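PDB 2YGL: blood group a-and b-cleaving endo-beta-galactosidase from Streptococcus pneumoniae, which probably cleaves blood group A and B antigens as a family 98 glycoside hydrolase and binds carbohydrate through the tandem CBM51 modules present here. Local coordinates for residues K44-L48 and Y86-Q91; K59-A65 and D159-D165; E81-I87 and Q133-I139; R105-D111 and K145-F151. Residue numbers count along the deposited sequence, not the author numbering.

Contact 1 (K44-L48 and Y86-Q91); sequences KISLL and YIGIDQ
K44-L48 and Y86-Q91 run 98° apart, measured end to end. The closest CA atoms are those of L47 and D90, 5.6 Å apart. Y86 and I87 are extended. The chain then turns a corner at G88 (phi/psi 169/-178) and passes I89 to reach D90 and Q91. Two direct hydrogen bonds grip S46. S46 N donates to D90 OD1 (2.9 Å), with D90 chi1 at t. Q91 N donates to S46 O (3.1 Å). A water adds a third link: it donates to K44 O (2.7 Å) and to D90 OD2 (2.7 Å), and accepts from S46 OG (2.9 Å; S46 chi1 p). D90 OD2 is also bonded to S92 OG. K44 NZ turns to a salt bridge with D58. L47, chi1 m and chi2 t, lays CD2 3.6 Å from G88 C and 3.3 Å from I89 O. A CB on residue 88 would clash with L47 CD2, so glycine fits here. L47 CD1 lies 4.1 Å from Y86 CB. The short hairpin of strands 45-48 and 54-57 packs over the sheet face that carries V162, beside the corner at G88. The carboxylate of D90 thus serves a backbone amide, a water and a serine at once, so a buried charge is held by several donors.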
# COMPACT_ATOMS: atom_id res chain seq x y z
N LYS A 44 28.12 -15.14 12.71
CA LYS A 44 26.72 -14.73 12.52
C LYS A 44 26.01 -14.57 13.86
O LYS A 44 26.40 -15.18 14.86
CB LYS A 44 25.97 -15.76 11.67
CG LYS A 44 26.42 -15.87 10.22
CD LYS A 44 25.62 -16.93 9.48
CE LYS A 44 26.12 -17.15 8.06
NZ LYS A 44 25.76 -16.01 7.15
N ILE A 45 24.96 -13.74 13.86
CA ILE A 45 24.06 -13.60 15.00
C ILE A 45 23.42 -14.96 15.30
O ILE A 45 22.92 -15.63 14.40
CB ILE A 45 22.96 -12.54 14.72
CG1 ILE A 45 23.57 -11.14 14.69
CG2 ILE A 45 21.83 -12.63 15.75
CD1 ILE A 45 22.70 -10.09 14.02
N SER A 46 23.47 -15.37 16.57
CA SER A 46 22.83 -16.61 16.98
C SER A 46 22.16 -16.51 18.34
O SER A 46 22.65 -15.83 19.24
CB SER A 46 23.81 -17.79 16.94
OG SER A 46 24.88 -17.62 17.85
N LEU A 47 21.04 -17.20 18.47
CA LEU A 47 20.26 -17.20 19.70
C LEU A 47 19.82 -18.60 20.07
O LEU A 47 19.67 -19.47 19.21
CB LEU A 47 19.02 -16.30 19.56
CG LEU A 47 19.23 -14.78 19.63
CD1 LEU A 47 17.94 -14.04 19.31
CD2 LEU A 47 19.75 -14.38 21.00
N LEU A 48 19.61 -18.80 21.37
CA LEU A 48 19.04 -20.03 21.88
C LEU A 48 17.53 -20.01 21.62
O LEU A 48 16.83 -19.09 22.05
CB LEU A 48 19.32 -20.14 23.38
CG LEU A 48 19.37 -21.51 24.06
CD1 LEU A 48 20.50 -22.36 23.51
CD2 LEU A 48 19.55 -21.31 25.56
N TYR A 86 13.48 -11.48 16.46
CA TYR A 86 13.78 -12.30 17.62
C TYR A 86 14.77 -11.54 18.49
O TYR A 86 15.75 -10.99 17.98
CB TYR A 86 14.39 -13.64 17.20
CG TYR A 86 13.45 -14.55 16.42
CD1 TYR A 86 13.33 -14.42 15.03
CD2 TYR A 86 12.70 -15.53 17.07
CE1 TYR A 86 12.48 -15.25 14.31
CE2 TYR A 86 11.84 -16.36 16.35
CZ TYR A 86 11.74 -16.21 14.97
OH TYR A 86 10.90 -17.03 14.25
N ILE A 87 14.53 -11.52 19.80
CA ILE A 87 15.43 -10.83 20.72
C ILE A 87 16.02 -11.76 21.77
O ILE A 87 15.40 -12.75 22.17
CB ILE A 87 14.75 -9.61 21.43
CG1 ILE A 87 13.44 -10.03 22.12
CG2 ILE A 87 14.54 -8.47 20.45
CD1 ILE A 87 12.93 -9.03 23.15
N GLY A 88 17.24 -11.43 22.20
CA GLY A 88 17.94 -12.17 23.24
C GLY A 88 19.37 -11.70 23.31
O GLY A 88 19.77 -10.79 22.59
N ILE A 89 20.15 -12.32 24.19
CA ILE A 89 21.58 -12.05 24.27
C ILE A 89 22.30 -13.03 23.35
O ILE A 89 22.06 -14.24 23.42
CB ILE A 89 22.11 -12.17 25.72
CG1 ILE A 89 21.40 -11.14 26.62
CG2 ILE A 89 23.62 -11.97 25.77
CD1 ILE A 89 21.62 -11.35 28.12
N ASP A 90 23.16 -12.50 22.48
CA ASP A 90 23.87 -13.33 21.51
C ASP A 90 24.72 -14.42 22.17
O ASP A 90 25.31 -14.20 23.23
CB ASP A 90 24.75 -12.47 20.60
CG ASP A 90 25.17 -13.20 19.35
OD1 ASP A 90 24.38 -13.24 18.38
OD2 ASP A 90 26.29 -13.75 19.33
N GLN A 91 24.76 -15.58 21.53
CA GLN A 91 25.53 -16.73 22.02
C GLN A 91 27.04 -16.44 22.15
O GLN A 91 27.73 -17.14 22.88
CB GLN A 91 25.30 -17.95 21.13
CG GLN A 91 23.92 -18.59 21.31
CD GLN A 91 23.80 -19.35 22.61
OE1 GLN A 91 23.15 -18.90 23.55
NE2 GLN A 91 24.44 -20.52 22.68
O HOH W 1 26.93 -15.58 17.46

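Contact 2 (K59-A65 and D159-D165); sequences KGIGTVA and DEVVFAD. With CA (calcium ion), chain C.
Strands 60-64 and 160-164 run antiparallel, their axes 4.7 Å apart at closest and 171° between directions. I61 faces F163 in a hydrogen-bonded pair: F163 N to I61 O is 2.9 Å, I61 N to F163 O 3.2 Å. G60-A164 and G62-V162 are non-hydrogen-bonded pairs. A CB at G60 would clash with F163 O. The strands belong to one sheet of the beta-sandwich of an NPCBM (CBM51) module. I61 (m, m), T63 (t), V161 (t) and F163 (m, chi2 84°) point to its core face, toward strand 145-151 or 69-74. T63 CG2 meets the F163 ring edge at CE1, 4.0 Å. A65 CB touches V161 CG2 at 4.1 Å. V162 (m) points to the other face, onto I45 and L47. E160 (m, m) turns its carboxylate to T35. K59 (m, m, m, t) carries NZ to salt bridges with D11 and D31. D159, chi1 m, places OD2 2.3 Å from the calcium, which V102, A152, H155 and two waters also bind.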
# COMPACT_ATOMS: atom_id res chain seq x y z
N LYS A 59 20.60 -12.15 8.95
CA LYS A 59 20.26 -10.73 9.07
C LYS A 59 19.94 -10.33 10.50
O LYS A 59 19.44 -11.13 11.29
CB LYS A 59 19.07 -10.38 8.16
CG LYS A 59 19.20 -10.83 6.69
CD LYS A 59 20.31 -10.08 5.94
CE LYS A 59 19.92 -8.65 5.62
NZ LYS A 59 21.07 -7.88 5.08
N GLY A 60 20.22 -9.07 10.83
CA GLY A 60 19.88 -8.52 12.14
C GLY A 60 20.71 -7.32 12.55
O GLY A 60 21.55 -6.83 11.80
N ILE A 61 20.45 -6.84 13.77
CA ILE A 61 21.16 -5.72 14.36
C ILE A 61 21.79 -6.17 15.68
O ILE A 61 21.11 -6.74 16.54
CB ILE A 61 20.21 -4.50 14.61
CG1 ILE A 61 19.57 -4.01 13.30
CG2 ILE A 61 20.94 -3.37 15.32
CD1 ILE A 61 20.55 -3.48 12.24
N GLY A 62 23.08 -5.90 15.84
CA GLY A 62 23.82 -6.26 17.05
C GLY A 62 24.31 -5.04 17.82
O GLY A 62 25.04 -4.22 17.28
N THR A 63 23.90 -4.94 19.08
CA THR A 63 24.26 -3.80 19.92
C THR A 63 24.74 -4.24 21.31
O THR A 63 24.72 -5.43 21.64
CB THR A 63 23.08 -2.79 20.05
OG1 THR A 63 23.54 -1.58 20.66
CG2 THR A 63 21.93 -3.38 20.88
N VAL A 64 25.20 -3.26 22.09
CA VAL A 64 25.40 -3.44 23.52
C VAL A 64 24.38 -2.55 24.24
O VAL A 64 24.25 -1.36 23.93
CB VAL A 64 26.85 -3.09 23.96
CG1 VAL A 64 26.97 -3.06 25.48
CG2 VAL A 64 27.83 -4.08 23.37
N ALA A 65 23.66 -3.13 25.20
CA ALA A 65 22.63 -2.41 25.95
C ALA A 65 23.22 -1.28 26.79
O ALA A 65 24.37 -1.34 27.22
CB ALA A 65 21.84 -3.38 26.82
N ASP A 159 26.46 -7.58 27.65
CA ASP A 159 25.08 -7.35 27.19
C ASP A 159 24.98 -7.25 25.67
O ASP A 159 24.60 -6.20 25.12
CB ASP A 159 24.49 -6.11 27.85
CG ASP A 159 24.32 -6.27 29.35
OD1 ASP A 159 24.47 -7.39 29.88
OD2 ASP A 159 24.01 -5.25 30.00
N GLU A 160 25.30 -8.35 25.00
CA GLU A 160 25.27 -8.43 23.54
C GLU A 160 23.84 -8.66 23.06
O GLU A 160 23.47 -9.78 22.70
CB GLU A 160 26.19 -9.55 23.05
CG GLU A 160 27.66 -9.40 23.45
CD GLU A 160 28.39 -8.38 22.60
OE1 GLU A 160 28.26 -8.42 21.36
OE2 GLU A 160 29.12 -7.54 23.18
N VAL A 161 23.03 -7.60 23.08
CA VAL A 161 21.65 -7.68 22.62
C VAL A 161 21.61 -7.74 21.10
O VAL A 161 22.21 -6.91 20.42
CB VAL A 161 20.78 -6.49 23.14
CG1 VAL A 161 19.43 -6.43 22.42
CG2 VAL A 161 20.57 -6.60 24.64
N VAL A 162 20.92 -8.75 20.58
CA VAL A 162 20.69 -8.86 19.15
C VAL A 162 19.21 -8.82 18.82
O VAL A 162 18.38 -9.45 19.49
CB VAL A 162 21.34 -10.12 18.52
CG1 VAL A 162 22.85 -9.94 18.40
CG2 VAL A 162 20.98 -11.39 19.29
N PHE A 163 18.89 -8.05 17.79
CA PHE A 163 17.57 -8.04 17.19
C PHE A 163 17.69 -8.91 15.94
O PHE A 163 17.86 -8.40 14.83
CB PHE A 163 17.13 -6.61 16.88
CG PHE A 163 17.08 -5.70 18.09
CD1 PHE A 163 18.23 -5.06 18.55
CD2 PHE A 163 15.88 -5.50 18.78
CE1 PHE A 163 18.19 -4.23 19.68
CE2 PHE A 163 15.83 -4.67 19.91
CZ PHE A 163 16.99 -4.03 20.35
N ALA A 164 17.62 -10.22 16.14
CA ALA A 164 17.83 -11.21 15.08
C ALA A 164 16.67 -11.22 14.09
O ALA A 164 15.50 -11.24 14.49
CB ALA A 164 18.04 -12.60 15.67
N ASP A 165 17.01 -11.22 12.80
CA ASP A 165 16.04 -11.25 11.70
C ASP A 165 15.13 -10.02 11.65
O ASP A 165 14.03 -10.06 11.08
CB ASP A 165 15.22 -12.56 11.74
CG ASP A 165 14.53 -12.86 10.43
OD1 ASP A 165 15.21 -12.83 9.38
OD2 ASP A 165 13.31 -13.13 10.44
CA CA C . 23.68 -5.68 32.25
O HOH W 2 17.87 -13.50 9.23
O HOH W 3 25.48 -7.75 20.06
O HOH W 4 23.62 -5.71 34.51
O HOH W 5 25.66 -7.00 32.55

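Contact 3 (E81-I87 and Q133-I139); sequences EKFETYI and QFISVTI
Strands 82-87 and 133-138 lie side by side, antiparallel, with axes 4.7 Å apart at closest and 168° between directions. F83-V137, T85-I135 and I87-Q133 are hydrogen-bonded pairs. K82-T138, E84-S136 and Y86-F134 are non-hydrogen-bonded and alternate with these. T85 takes I135 N on its O at 2.7 Å; I87 N reaches Q133 O at 2.8 Å, and I139 N reaches E81 O at 2.8 Å. On the inner face F83 (t) is a broad bump. Its CB touches V137 CG2 (3.9 Å) and I139 CD1 (4.0 Å). I135 (m, t) sends CD1 into the hollow between T85 CG2 and I87 CG2, 3.8 Å from each. On the outer face F134 (t) swings across the strands. Its CD1 lies over the Y86 ring, 3.6 Å from Y86 CZ, and its CZ is 3.7 Å from E84 CD. The two rings meet obliquely, planes at 46°. S136 OG donates to E84 OE2 (2.7 Å). This is edge pairing in a beta-sandwich sheet. Strand 160-171 flanks 82-87 on its other side, where E81 and K82 form a classic beta bulge opposite I169. The inner face packs on I106, I108 and I110 of strand 105-110 and on Y116 of strand 113-117.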
# COMPACT_ATOMS: atom_id res chain seq x y z
N GLU A 81 3.57 -2.17 7.79
CA GLU A 81 2.40 -2.64 8.53
C GLU A 81 2.78 -3.42 9.79
O GLU A 81 2.04 -3.40 10.78
CB GLU A 81 1.51 -3.49 7.62
CG GLU A 81 0.94 -2.74 6.42
CD GLU A 81 0.52 -3.65 5.28
OE1 GLU A 81 0.06 -4.78 5.55
OE2 GLU A 81 0.65 -3.23 4.11
N LYS A 82 3.92 -4.10 9.74
CA LYS A 82 4.37 -4.93 10.86
C LYS A 82 5.88 -4.81 11.08
O LYS A 82 6.64 -4.54 10.14
CB LYS A 82 4.02 -6.41 10.62
CG LYS A 82 2.53 -6.74 10.71
CD LYS A 82 2.22 -8.11 10.11
CE LYS A 82 2.21 -9.21 11.16
NZ LYS A 82 0.93 -9.23 11.93
N PHE A 83 6.29 -5.01 12.33
CA PHE A 83 7.69 -5.18 12.67
C PHE A 83 7.87 -6.54 13.34
O PHE A 83 7.13 -6.88 14.26
CB PHE A 83 8.18 -4.06 13.59
CG PHE A 83 9.55 -4.30 14.17
CD1 PHE A 83 10.69 -4.19 13.39
CD2 PHE A 83 9.69 -4.65 15.52
CE1 PHE A 83 11.95 -4.42 13.92
CE2 PHE A 83 10.95 -4.88 16.06
CZ PHE A 83 12.08 -4.77 15.26
N GLU A 84 8.85 -7.30 12.86
CA GLU A 84 9.12 -8.63 13.41
C GLU A 84 10.60 -8.87 13.65
O GLU A 84 11.44 -8.52 12.81
CB GLU A 84 8.51 -9.72 12.53
CG GLU A 84 6.98 -9.73 12.55
CD GLU A 84 6.36 -10.89 11.80
OE1 GLU A 84 7.05 -11.54 10.99
OE2 GLU A 84 5.16 -11.15 12.03
N THR A 85 10.92 -9.47 14.80
CA THR A 85 12.30 -9.78 15.19
C THR A 85 12.34 -10.79 16.34
O THR A 85 11.37 -10.94 17.09
CB THR A 85 13.10 -8.51 15.59
OG1 THR A 85 14.49 -8.81 15.65
CG2 THR A 85 12.64 -7.96 16.94
N TYR A 86 13.48 -11.48 16.46
CA TYR A 86 13.78 -12.30 17.62
C TYR A 86 14.77 -11.54 18.49
O TYR A 86 15.75 -10.99 17.98
CB TYR A 86 14.39 -13.64 17.20
CG TYR A 86 13.45 -14.55 16.42
CD1 TYR A 86 13.33 -14.42 15.03
CD2 TYR A 86 12.70 -15.53 17.07
CE1 TYR A 86 12.48 -15.25 14.31
CE2 TYR A 86 11.84 -16.36 16.35
CZ TYR A 86 11.74 -16.21 14.97
OH TYR A 86 10.90 -17.03 14.25
N ILE A 87 14.53 -11.52 19.80
CA ILE A 87 15.43 -10.83 20.72
C ILE A 87 16.02 -11.76 21.77
O ILE A 87 15.40 -12.75 22.17
CB ILE A 87 14.75 -9.61 21.43
CG1 ILE A 87 13.44 -10.03 22.12
CG2 ILE A 87 14.54 -8.47 20.45
CD1 ILE A 87 12.93 -9.03 23.15
N GLN A 133 12.89 -14.36 22.48
CA GLN A 133 11.50 -13.95 22.36
C GLN A 133 11.24 -13.40 20.96
O GLN A 133 12.04 -12.63 20.44
CB GLN A 133 11.15 -12.89 23.41
CG GLN A 133 11.08 -13.40 24.85
CD GLN A 133 9.84 -14.24 25.13
OE1 GLN A 133 8.84 -14.16 24.42
NE2 GLN A 133 9.90 -15.05 26.18
N PHE A 134 10.12 -13.81 20.37
CA PHE A 134 9.70 -13.32 19.06
C PHE A 134 8.76 -12.14 19.21
O PHE A 134 7.77 -12.22 19.94
CB PHE A 134 9.04 -14.45 18.25
CG PHE A 134 8.54 -14.02 16.88
CD1 PHE A 134 9.44 -13.66 15.88
CD2 PHE A 134 7.18 -14.00 16.60
CE1 PHE A 134 8.99 -13.27 14.62
CE2 PHE A 134 6.71 -13.62 15.34
CZ PHE A 134 7.62 -13.25 14.35
N ILE A 135 9.07 -11.05 18.52
CA ILE A 135 8.25 -9.85 18.54
C ILE A 135 7.51 -9.71 17.21
O ILE A 135 8.12 -9.82 16.14
CB ILE A 135 9.09 -8.56 18.79
CG1 ILE A 135 9.88 -8.66 20.11
CG2 ILE A 135 8.20 -7.31 18.80
CD1 ILE A 135 10.90 -7.55 20.29
N SER A 136 6.21 -9.47 17.30
CA SER A 136 5.41 -9.12 16.13
C SER A 136 4.41 -8.03 16.53
O SER A 136 3.43 -8.30 17.23
CB SER A 136 4.69 -10.34 15.56
OG SER A 136 4.14 -10.05 14.29
N VAL A 137 4.69 -6.80 16.11
CA VAL A 137 3.84 -5.66 16.44
C VAL A 137 3.29 -4.98 15.19
O VAL A 137 3.96 -4.91 14.16
CB VAL A 137 4.56 -4.60 17.33
CG1 VAL A 137 4.75 -5.13 18.75
CG2 VAL A 137 5.90 -4.17 16.72
N THR A 138 2.05 -4.49 15.30
CA THR A 138 1.42 -3.73 14.23
C THR A 138 1.96 -2.30 14.22
O THR A 138 2.15 -1.69 15.27
CB THR A 138 -0.12 -3.71 14.39
OG1 THR A 138 -0.60 -5.04 14.65
CG2 THR A 138 -0.80 -3.19 13.12
N ILE A 139 2.23 -1.79 13.03
CA ILE A 139 2.67 -0.41 12.85
C ILE A 139 1.48 0.43 12.37
O ILE A 139 0.83 0.07 11.38
CB ILE A 139 3.85 -0.32 11.86
CG1 ILE A 139 5.12 -0.90 12.50
CG2 ILE A 139 4.10 1.11 11.39
CD1 ILE A 139 6.24 -1.18 11.53

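Contact 4 (R105-D111 and K145-F151); sequences RIEIEID and KISLKSF
The five-stranded antiparallel sheet of the CBM51 beta-sandwich contains this pair, strands 105-110 and 145-151. Their axes approach to 4.6 Å with 165° between directions. R105-F151, E107-K149 and E109-S147 are hydrogen-bonded pairs; I106-S150, I108-L148 and I110-I146 are non-hydrogen-bonded. F151 N to R105 O and S147 N to E109 O are both 2.7 Å, while R105 N to F151 O is weak at 3.5 Å. D111 ends the pairing: its N donates to K145 O (3.0 Å), and its OD1 accepts from K145 N (2.8 Å). One face carries a salt-bridge network. R105, with chi3 p, lays its guanidinium flat on the F151 ring, a cation-pi stack with CZ 3.8 Å from the ring centroid. R105 NE to E107 OE2 is a salt bridge, 2.8 Å. K149 (m, t, p, t) brings NZ to E109 OE1 at 2.7 Å and, more weakly, to E107 OE1 at 3.3 Å. The other face is mainly apolar: I108 CD1 meets L148 CG (3.9 Å), and I110 CG1 meets I146 CG1 (3.9 Å). That face packs against F83 and I87 of strand 82-87 and V161 and F163 of strand 160-171. Within its own sheet, strand 113-117 borders 105-110 and strand 69-74 borders 145-151.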
# COMPACT_ATOMS: atom_id res chain seq x y z
N ARG A 105 15.78 -5.17 30.38
CA ARG A 105 14.60 -4.94 29.56
C ARG A 105 14.94 -4.63 28.10
O ARG A 105 15.94 -3.96 27.81
CB ARG A 105 13.81 -3.77 30.15
CG ARG A 105 12.35 -3.70 29.74
CD ARG A 105 11.58 -2.75 30.65
NE ARG A 105 11.90 -1.34 30.44
CZ ARG A 105 12.69 -0.62 31.23
NH1 ARG A 105 13.27 -1.16 32.30
NH2 ARG A 105 12.91 0.66 30.96
N ILE A 106 14.11 -5.12 27.19
CA ILE A 106 14.16 -4.72 25.78
C ILE A 106 12.78 -4.20 25.38
O ILE A 106 11.76 -4.85 25.64
CB ILE A 106 14.59 -5.89 24.84
CG1 ILE A 106 16.01 -6.36 25.18
CG2 ILE A 106 14.51 -5.45 23.37
CD1 ILE A 106 16.41 -7.68 24.53
N GLU A 107 12.75 -3.02 24.76
CA GLU A 107 11.50 -2.41 24.32
C GLU A 107 11.53 -2.03 22.85
O GLU A 107 12.58 -1.76 22.28
CB GLU A 107 11.19 -1.17 25.15
CG GLU A 107 10.82 -1.43 26.60
CD GLU A 107 10.68 -0.15 27.41
OE1 GLU A 107 11.06 0.93 26.91
OE2 GLU A 107 10.19 -0.23 28.56
N ILE A 108 10.34 -2.03 22.24
CA ILE A 108 10.14 -1.44 20.92
C ILE A 108 9.17 -0.28 21.07
O ILE A 108 8.10 -0.42 21.67
CB ILE A 108 9.62 -2.47 19.88
CG1 ILE A 108 10.56 -3.69 19.79
CG2 ILE A 108 9.43 -1.81 18.51
CD1 ILE A 108 11.99 -3.39 19.32
N GLU A 109 9.57 0.87 20.53
CA GLU A 109 8.81 2.11 20.67
C GLU A 109 8.51 2.69 19.29
O GLU A 109 9.38 2.72 18.42
CB GLU A 109 9.63 3.11 21.50
CG GLU A 109 8.92 4.41 21.85
CD GLU A 109 9.74 5.27 22.79
OE1 GLU A 109 10.03 4.83 23.92
OE2 GLU A 109 10.11 6.40 22.39
N ILE A 110 7.27 3.12 19.10
CA ILE A 110 6.87 3.83 17.88
C ILE A 110 6.25 5.18 18.25
O ILE A 110 5.24 5.23 18.95
CB ILE A 110 5.88 3.01 17.01
CG1 ILE A 110 6.51 1.69 16.55
CG2 ILE A 110 5.41 3.83 15.80
CD1 ILE A 110 5.53 0.69 15.96
N ASP A 111 6.89 6.25 17.77
CA ASP A 111 6.43 7.63 18.00
C ASP A 111 6.09 7.94 19.46
O ASP A 111 5.04 8.53 19.75
CB ASP A 111 5.25 7.97 17.07
CG ASP A 111 5.60 7.83 15.60
OD1 ASP A 111 6.75 8.12 15.21
OD2 ASP A 111 4.71 7.43 14.82
N LYS A 145 8.50 7.03 13.28
CA LYS A 145 9.75 6.64 13.93
C LYS A 145 9.59 5.35 14.74
O LYS A 145 8.71 5.26 15.60
CB LYS A 145 10.23 7.77 14.83
CG LYS A 145 11.65 7.62 15.36
CD LYS A 145 11.95 8.69 16.39
CE LYS A 145 13.43 8.82 16.66
NZ LYS A 145 13.72 10.00 17.52
N ILE A 146 10.44 4.37 14.45
CA ILE A 146 10.49 3.14 15.25
C ILE A 146 11.84 3.04 15.97
O ILE A 146 12.90 3.30 15.38
CB ILE A 146 10.17 1.86 14.41
CG1 ILE A 146 10.02 0.64 15.33
CG2 ILE A 146 11.21 1.63 13.30
CD1 ILE A 146 9.34 -0.57 14.68
N SER A 147 11.79 2.70 17.26
CA SER A 147 12.98 2.66 18.10
C SER A 147 13.21 1.30 18.75
O SER A 147 12.30 0.72 19.35
CB SER A 147 12.91 3.75 19.17
OG SER A 147 13.23 5.01 18.62
N LEU A 148 14.44 0.81 18.62
CA LEU A 148 14.89 -0.42 19.25
C LEU A 148 15.67 -0.06 20.52
O LEU A 148 16.76 0.52 20.45
CB LEU A 148 15.77 -1.23 18.29
CG LEU A 148 15.12 -2.16 17.26
CD1 LEU A 148 14.01 -1.51 16.44
CD2 LEU A 148 16.19 -2.73 16.33
N LYS A 149 15.10 -0.39 21.67
CA LYS A 149 15.64 0.02 22.97
C LYS A 149 16.08 -1.18 23.81
O LYS A 149 15.35 -2.16 23.91
CB LYS A 149 14.61 0.84 23.74
CG LYS A 149 14.14 2.11 23.03
CD LYS A 149 12.86 2.67 23.67
CE LYS A 149 13.14 3.43 24.95
NZ LYS A 149 11.88 3.85 25.63
N SER A 150 17.26 -1.09 24.40
CA SER A 150 17.75 -2.14 25.29
C SER A 150 18.34 -1.57 26.58
O SER A 150 19.16 -0.65 26.55
CB SER A 150 18.75 -3.06 24.59
OG SER A 150 19.81 -2.33 24.00
N PHE A 151 17.90 -2.13 27.71
CA PHE A 151 18.26 -1.63 29.03
C PHE A 151 19.25 -2.57 29.73
O PHE A 151 18.93 -3.72 30.03
CB PHE A 151 17.01 -1.40 29.89
CG PHE A 151 16.14 -0.26 29.41
CD1 PHE A 151 15.18 -0.46 28.41
CD2 PHE A 151 16.27 1.01 29.96
CE1 PHE A 151 14.38 0.59 27.97
CE2 PHE A 151 15.47 2.07 29.53
CZ PHE A 151 14.52 1.86 28.53

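From the N terminus, strand 45-48 opens first and meets Y86-Q91, closing contact 1 across 37 residues. Strand 60-64 starts within that span and pairs much later with D159-D165, so contacts 1 and 2 cross. The long loop of contact 2 encloses both contact 3 and contact 4, which cross each other. Contact 3 also crosses contact 1 and shares Y86 and I87 with it; contact 4 opens after contact 1 has closed. Contacts 2 and 3 build one sheet, joined where strand 82-87 meets strand 160-171. Contact 4 lies in the facing sheet. F83, I135 and F163 pack on I106, I108, I146 and L148 between them, and strand 45-48 of contact 1 covers the opposite face near A164.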